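Local coordinates for protein KLLA0C04147p (Kluyveromyces lactis, PDB 5H2D) that binds ergosterol in the pocket of its oxysterol-binding-protein-related domain and probably transfers sterols between membranes, at residues A[263-268]-A[280-285]; A[98-102]-A[198-202]. All coordinates share one frame; numbering follows the deposited sequence.

How the contacts relate
Helix 95-108 brings the two contacts together. Contact 2 sets its residues 98-102 against strand 199-203, whereas contact 1, the 263-268 and 280-285 pairing, is the open end of the hairpin formed by strands 265-272 and 276-281. Their centres lie about 17 Å apart, on the same side of the chain's centre. Along the chain contact 2 is complete before contact 1 begins. Both reach the antiparallel strand system of the sterol-binding domain: the helix meets strand 199-203 through Arg98, Leu99 and Val102, and strand 265-272 through Leu100, whose CD2 packs 4.0 Å from Trp267 CE3. The buried contact 2 lies nearer the centre of the chain; contact 1 is farther out and only partly buried.

Contact 1: A[263-268]-A[280-285]; sequences GGKEWI and KKVLKP
Glu266 O is gripped twice: Val282 N donates to it from above the carbonyl plane at 2.9 Å, and Lys281 NZ takes an in-plane lone pair at 2.9 Å. The same ammonium forms a salt bridge to Glu266 OE1 at 2.8 Å and donates to Val282 O, so three acceptors fix its position. Lysine suits this place because its chain is both greasy and charged. With CG anti to the backbone N (chi1 -173°) and a bend at chi2 (84°), it crosses one face of the Trp267 indole, CD lying 3.3 Å from the centroid of the six-membered ring in a CH-pi contact, while NZ makes a longer cation-pi contact with the five-membered ring. Tryptophan offers that broad face and an N-H for Thr96 OG1. Ile268 and Lys280 form an antiparallel hydrogen-bonded pair, and Ile268 CG1 lies 3.5 Å from Lys280 CG. Past the end of strand 276-281, Pro285 O still accepts from Lys265 N at 2.9 Å, and a water bridges Lys265 O and Val282 O. Strand 265-272 carries a classic beta bulge, Glu266 and Trp267 pairing against Val258 of strand 253-259, while Trp267 packs on Leu97 and Leu100 of helix 95-108 and meets Tyr310 edge-to-face.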
loop_
_atom_site.group_PDB
_atom_site.type_symbol
_atom_site.label_atom_id
_atom_site.label_comp_id
_atom_site.label_asym_id
_atom_site.label_seq_id
_atom_site.Cartn_x
_atom_site.Cartn_y
_atom_site.Cartn_z
ATOM N N GLY A 263 29.070 -6.529 -4.047
ATOM C CA GLY A 263 29.021 -6.618 -2.606
ATOM C C GLY A 263 29.689 -5.480 -1.876
ATOM O O GLY A 263 29.853 -5.564 -0.656
ATOM N N GLY A 264 30.080 -4.428 -2.578
ATOM C CA GLY A 264 30.609 -3.253 -1.922
ATOM C C GLY A 264 29.523 -2.431 -1.263
ATOM O O GLY A 264 28.552 -2.040 -1.921
ATOM N N LYS A 265 29.668 -2.165 0.031
ATOM C CA LYS A 265 28.689 -1.345 0.740
ATOM C C LYS A 265 28.822 0.108 0.293
ATOM O O LYS A 265 29.905 0.696 0.386
ATOM C CB LYS A 265 28.884 -1.478 2.251
ATOM C CG LYS A 265 27.839 -0.748 3.086
ATOM C CD LYS A 265 28.088 -0.917 4.576
ATOM C CE LYS A 265 27.745 -2.317 5.048
ATOM N NZ LYS A 265 28.078 -2.500 6.493
ATOM N N GLU A 266 27.734 0.682 -0.221
ATOM C CA GLU A 266 27.753 2.039 -0.748
ATOM C C GLU A 266 27.026 3.038 0.128
ATOM O O GLU A 266 27.430 4.202 0.189
ATOM C CB GLU A 266 27.130 2.078 -2.151
ATOM C CG GLU A 266 27.887 1.269 -3.205
ATOM C CD GLU A 266 28.766 2.142 -4.085
ATOM O OE1 GLU A 266 29.031 3.308 -3.704
ATOM O OE2 GLU A 266 29.167 1.674 -5.175
ATOM N N TRP A 267 25.953 2.614 0.794
ATOM C CA TRP A 267 25.131 3.500 1.603
ATOM C C TRP A 267 24.584 2.716 2.785
ATOM O O TRP A 267 24.364 1.505 2.693
ATOM C CB TRP A 267 23.952 4.087 0.804
ATOM C CG TRP A 267 24.303 4.713 -0.511
ATOM C CD1 TRP A 267 24.373 4.090 -1.728
ATOM C CD2 TRP A 267 24.596 6.093 -0.750
ATOM N NE1 TRP A 267 24.699 4.998 -2.705
ATOM C CE2 TRP A 267 24.848 6.234 -2.132
ATOM C CE3 TRP A 267 24.671 7.221 0.067
ATOM C CZ2 TRP A 267 25.173 7.457 -2.711
ATOM C CZ3 TRP A 267 24.987 8.437 -0.508
ATOM C CH2 TRP A 267 25.232 8.547 -1.886
ATOM N N ILE A 268 24.387 3.413 3.905
ATOM C CA ILE A 268 23.613 2.887 5.021
ATOM C C ILE A 268 22.549 3.923 5.352
ATOM O O ILE A 268 22.673 5.102 5.021
ATOM C CB ILE A 268 24.467 2.574 6.269
ATOM C CG1 ILE A 268 25.284 3.805 6.679
ATOM C CG2 ILE A 268 25.338 1.337 6.027
ATOM C CD1 ILE A 268 26.109 3.612 7.942
ATOM N N LYS A 280 23.808 7.909 4.932
ATOM C CA LYS A 280 25.149 8.418 4.688
ATOM C C LYS A 280 25.852 7.529 3.675
ATOM O O LYS A 280 25.559 6.335 3.553
ATOM C CB LYS A 280 25.964 8.489 5.984
ATOM C CG LYS A 280 26.429 7.150 6.492
ATOM C CD LYS A 280 26.462 7.137 8.015
ATOM C CE LYS A 280 27.044 8.422 8.556
ATOM N NZ LYS A 280 28.396 8.684 7.976
ATOM N N LYS A 281 26.773 8.135 2.932
ATOM C CA LYS A 281 27.631 7.374 2.044
ATOM C C LYS A 281 28.649 6.597 2.861
ATOM O O LYS A 281 29.243 7.124 3.807
ATOM C CB LYS A 281 28.352 8.305 1.066
ATOM C CG LYS A 281 29.147 7.577 -0.022
ATOM C CD LYS A 281 28.237 7.183 -1.189
ATOM C CE LYS A 281 28.950 6.315 -2.233
ATOM N NZ LYS A 281 29.541 5.078 -1.660
ATOM N N VAL A 282 28.830 5.338 2.504
ATOM C CA VAL A 282 29.879 4.501 3.073
ATOM C C VAL A 282 31.099 4.614 2.172
ATOM O O VAL A 282 30.999 4.437 0.953
ATOM C CB VAL A 282 29.409 3.044 3.200
ATOM C CG1 VAL A 282 30.551 2.154 3.657
ATOM C CG2 VAL A 282 28.240 2.952 4.181
ATOM N N LEU A 283 32.249 4.928 2.772
ATOM C CA LEU A 283 33.432 5.310 2.008
ATOM C C LEU A 283 34.361 4.141 1.719
ATOM O O LEU A 283 35.051 4.148 0.692
ATOM C CB LEU A 283 34.198 6.402 2.758
ATOM C CG LEU A 283 33.292 7.536 3.234
ATOM C CD1 LEU A 283 34.037 8.479 4.164
ATOM C CD2 LEU A 283 32.722 8.286 2.035
ATOM N N LYS A 284 34.397 3.145 2.601
ATOM C CA LYS A 284 35.170 1.931 2.386
ATOM C C LYS A 284 34.218 0.790 2.064
ATOM O O LYS A 284 33.405 0.424 2.926
ATOM C CB LYS A 284 35.998 1.603 3.625
ATOM C CG LYS A 284 36.980 2.698 4.022
ATOM C CD LYS A 284 37.240 2.674 5.518
ATOM C CE LYS A 284 38.293 3.691 5.928
ATOM N NZ LYS A 284 39.677 3.176 5.725
ATOM N N PRO A 285 34.270 0.199 0.867
ATOM C CA PRO A 285 33.251 -0.802 0.498
ATOM C C PRO A 285 33.189 -2.002 1.427
ATOM O O PRO A 285 32.156 -2.680 1.462
ATOM C CB PRO A 285 33.658 -1.212 -0.926
ATOM C CG PRO A 285 35.083 -0.764 -1.082
ATOM C CD PRO A 285 35.209 0.464 -0.235
HETATM O O HOH W 1 31.824 -5.532 1.302
HETATM O O HOH W 2 31.893 2.212 -0.698
#

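Contact 2: A[98-102]-A[198-202]; sequences RLLYV and EELYT
Glu199 reaches from strand 199-203 to Arg98 on helix 95-108, and the arginine grips its carboxylate side-on with two nitrogens. Arg98 NE bonds to Glu199 OE1 at 2.8 Å. Beside it, Arg98 NH1 bonds to Glu199 OE2 at 3.1 Å, and both bonds are nearly straight. Each oxygen lies close to the guanidinium plane, yet the two flat groups are turned 39° apart. Beyond CG the glutamate chain is extended, which carries its carboxylate across to the helix.

Two residues on, Tyr201 points its side chain the same way, as alternation along a strand requires. Its hydroxyl donates to Glu199 OE1 at 2.7 Å from the face of the carboxylate opposite to that used by Arg98 NE. The rest of the ring is apolar: Val102 CG2 sits over one face, 4.1 Å from the ring centroid, in a CH-pi contact, and Leu99 CD1 comes to 3.5 Å from Tyr201 CE2. Tyrosine therefore suits a place that needs an apolar ring with a polar end.

Asn230 ND2 also bonds to Glu199 OE2, and Phe92 O accepts from Arg98 NH2. Leu99 and Val102 thus pack on the Tyr201 ring right beside an ion pair, and the buried carboxylate has donors on both oxygens, an environment that would probably stabilise its negative charge.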
loop_
_atom_site.group_PDB
_atom_site.type_symbol
_atom_site.label_atom_id
_atom_site.label_comp_id
_atom_site.label_asym_id
_atom_site.label_seq_id
_atom_site.Cartn_x
_atom_site.Cartn_y
_atom_site.Cartn_z
ATOM N N ARG A 98 19.886 5.494 -6.451
ATOM C CA ARG A 98 18.496 5.185 -6.776
ATOM C C ARG A 98 17.960 4.109 -5.839
ATOM O O ARG A 98 16.846 4.230 -5.314
ATOM C CB ARG A 98 18.367 4.748 -8.235
ATOM C CG ARG A 98 18.843 5.801 -9.221
ATOM C CD ARG A 98 18.217 5.639 -10.605
ATOM N NE ARG A 98 18.719 4.462 -11.315
ATOM C CZ ARG A 98 19.835 4.457 -12.041
ATOM N NH1 ARG A 98 20.229 3.348 -12.655
ATOM N NH2 ARG A 98 20.561 5.562 -12.132
ATOM N N LEU A 99 18.747 3.058 -5.603
ATOM C CA LEU A 99 18.298 1.982 -4.724
ATOM C C LEU A 99 18.091 2.479 -3.296
ATOM O O LEU A 99 17.143 2.067 -2.624
ATOM C CB LEU A 99 19.290 0.819 -4.757
ATOM C CG LEU A 99 18.951 -0.392 -3.890
ATOM C CD1 LEU A 99 17.483 -0.826 -4.082
ATOM C CD2 LEU A 99 19.885 -1.568 -4.143
ATOM N N LEU A 100 18.970 3.355 -2.807
ATOM C CA LEU A 100 18.779 3.906 -1.468
ATOM C C LEU A 100 17.405 4.551 -1.334
ATOM O O LEU A 100 16.684 4.328 -0.347
ATOM C CB LEU A 100 19.877 4.924 -1.155
ATOM C CG LEU A 100 19.730 5.702 0.160
ATOM C CD1 LEU A 100 19.858 4.767 1.366
ATOM C CD2 LEU A 100 20.733 6.841 0.232
ATOM N N TYR A 101 17.031 5.369 -2.314
ATOM C CA TYR A 101 15.752 6.063 -2.231
ATOM C C TYR A 101 14.577 5.118 -2.476
ATOM O O TYR A 101 13.524 5.284 -1.848
ATOM C CB TYR A 101 15.753 7.260 -3.184
ATOM C CG TYR A 101 16.421 8.473 -2.559
ATOM C CD1 TYR A 101 17.779 8.458 -2.251
ATOM C CD2 TYR A 101 15.699 9.619 -2.270
ATOM C CE1 TYR A 101 18.389 9.549 -1.662
ATOM C CE2 TYR A 101 16.300 10.716 -1.681
ATOM C CZ TYR A 101 17.652 10.677 -1.389
ATOM O OH TYR A 101 18.283 11.760 -0.810
ATOM N N VAL A 102 14.736 4.119 -3.352
ATOM C CA VAL A 102 13.718 3.070 -3.473
ATOM C C VAL A 102 13.509 2.390 -2.127
ATOM O O VAL A 102 12.368 2.190 -1.678
ATOM C CB VAL A 102 14.105 2.052 -4.565
ATOM C CG1 VAL A 102 13.260 0.777 -4.446
ATOM C CG2 VAL A 102 13.937 2.656 -5.951
ATOM N N GLU A 198 15.588 1.396 -18.364
ATOM C CA GLU A 198 14.513 1.033 -17.444
ATOM C C GLU A 198 14.936 -0.171 -16.612
ATOM O O GLU A 198 15.473 -1.150 -17.139
ATOM C CB GLU A 198 13.241 0.730 -18.238
ATOM C CG GLU A 198 12.013 0.427 -17.397
ATOM C CD GLU A 198 10.763 0.281 -18.249
ATOM O OE1 GLU A 198 10.050 1.286 -18.441
ATOM O OE2 GLU A 198 10.499 -0.835 -18.744
ATOM N N GLU A 199 14.711 -0.094 -15.297
ATOM C CA GLU A 199 15.209 -1.100 -14.368
ATOM C C GLU A 199 14.098 -1.556 -13.427
ATOM O O GLU A 199 13.187 -0.791 -13.105
ATOM C CB GLU A 199 16.396 -0.562 -13.549
ATOM C CG GLU A 199 16.048 0.658 -12.724
ATOM C CD GLU A 199 17.253 1.316 -12.102
ATOM O OE1 GLU A 199 17.060 2.250 -11.296
ATOM O OE2 GLU A 199 18.386 0.910 -12.442
ATOM N N LEU A 200 14.197 -2.805 -12.984
ATOM C CA LEU A 200 13.185 -3.437 -12.141
ATOM C C LEU A 200 13.756 -3.773 -10.773
ATOM O O LEU A 200 14.750 -4.498 -10.675
ATOM C CB LEU A 200 12.659 -4.719 -12.786
ATOM C CG LEU A 200 11.723 -5.561 -11.914
ATOM C CD1 LEU A 200 10.428 -4.795 -11.651
ATOM C CD2 LEU A 200 11.435 -6.910 -12.565
ATOM N N TYR A 201 13.093 -3.292 -9.720
ATOM C CA TYR A 201 13.366 -3.695 -8.349
ATOM C C TYR A 201 12.237 -4.599 -7.866
ATOM O O TYR A 201 11.072 -4.360 -8.191
ATOM C CB TYR A 201 13.465 -2.475 -7.430
ATOM C CG TYR A 201 14.517 -1.450 -7.808
ATOM C CD1 TYR A 201 14.265 -0.468 -8.768
ATOM C CD2 TYR A 201 15.746 -1.441 -7.169
ATOM C CE1 TYR A 201 15.229 0.476 -9.088
ATOM C CE2 TYR A 201 16.714 -0.512 -7.490
ATOM C CZ TYR A 201 16.452 0.445 -8.443
ATOM O OH TYR A 201 17.427 1.380 -8.752
ATOM N N THR A 202 12.566 -5.639 -7.101
ATOM C CA THR A 202 11.529 -6.449 -6.462
ATOM C C THR A 202 11.853 -6.678 -4.990
ATOM O O THR A 202 13.023 -6.678 -4.585
ATOM C CB THR A 202 11.329 -7.813 -7.153
ATOM O OG1 THR A 202 12.558 -8.552 -7.129
ATOM C CG2 THR A 202 10.874 -7.645 -8.597
#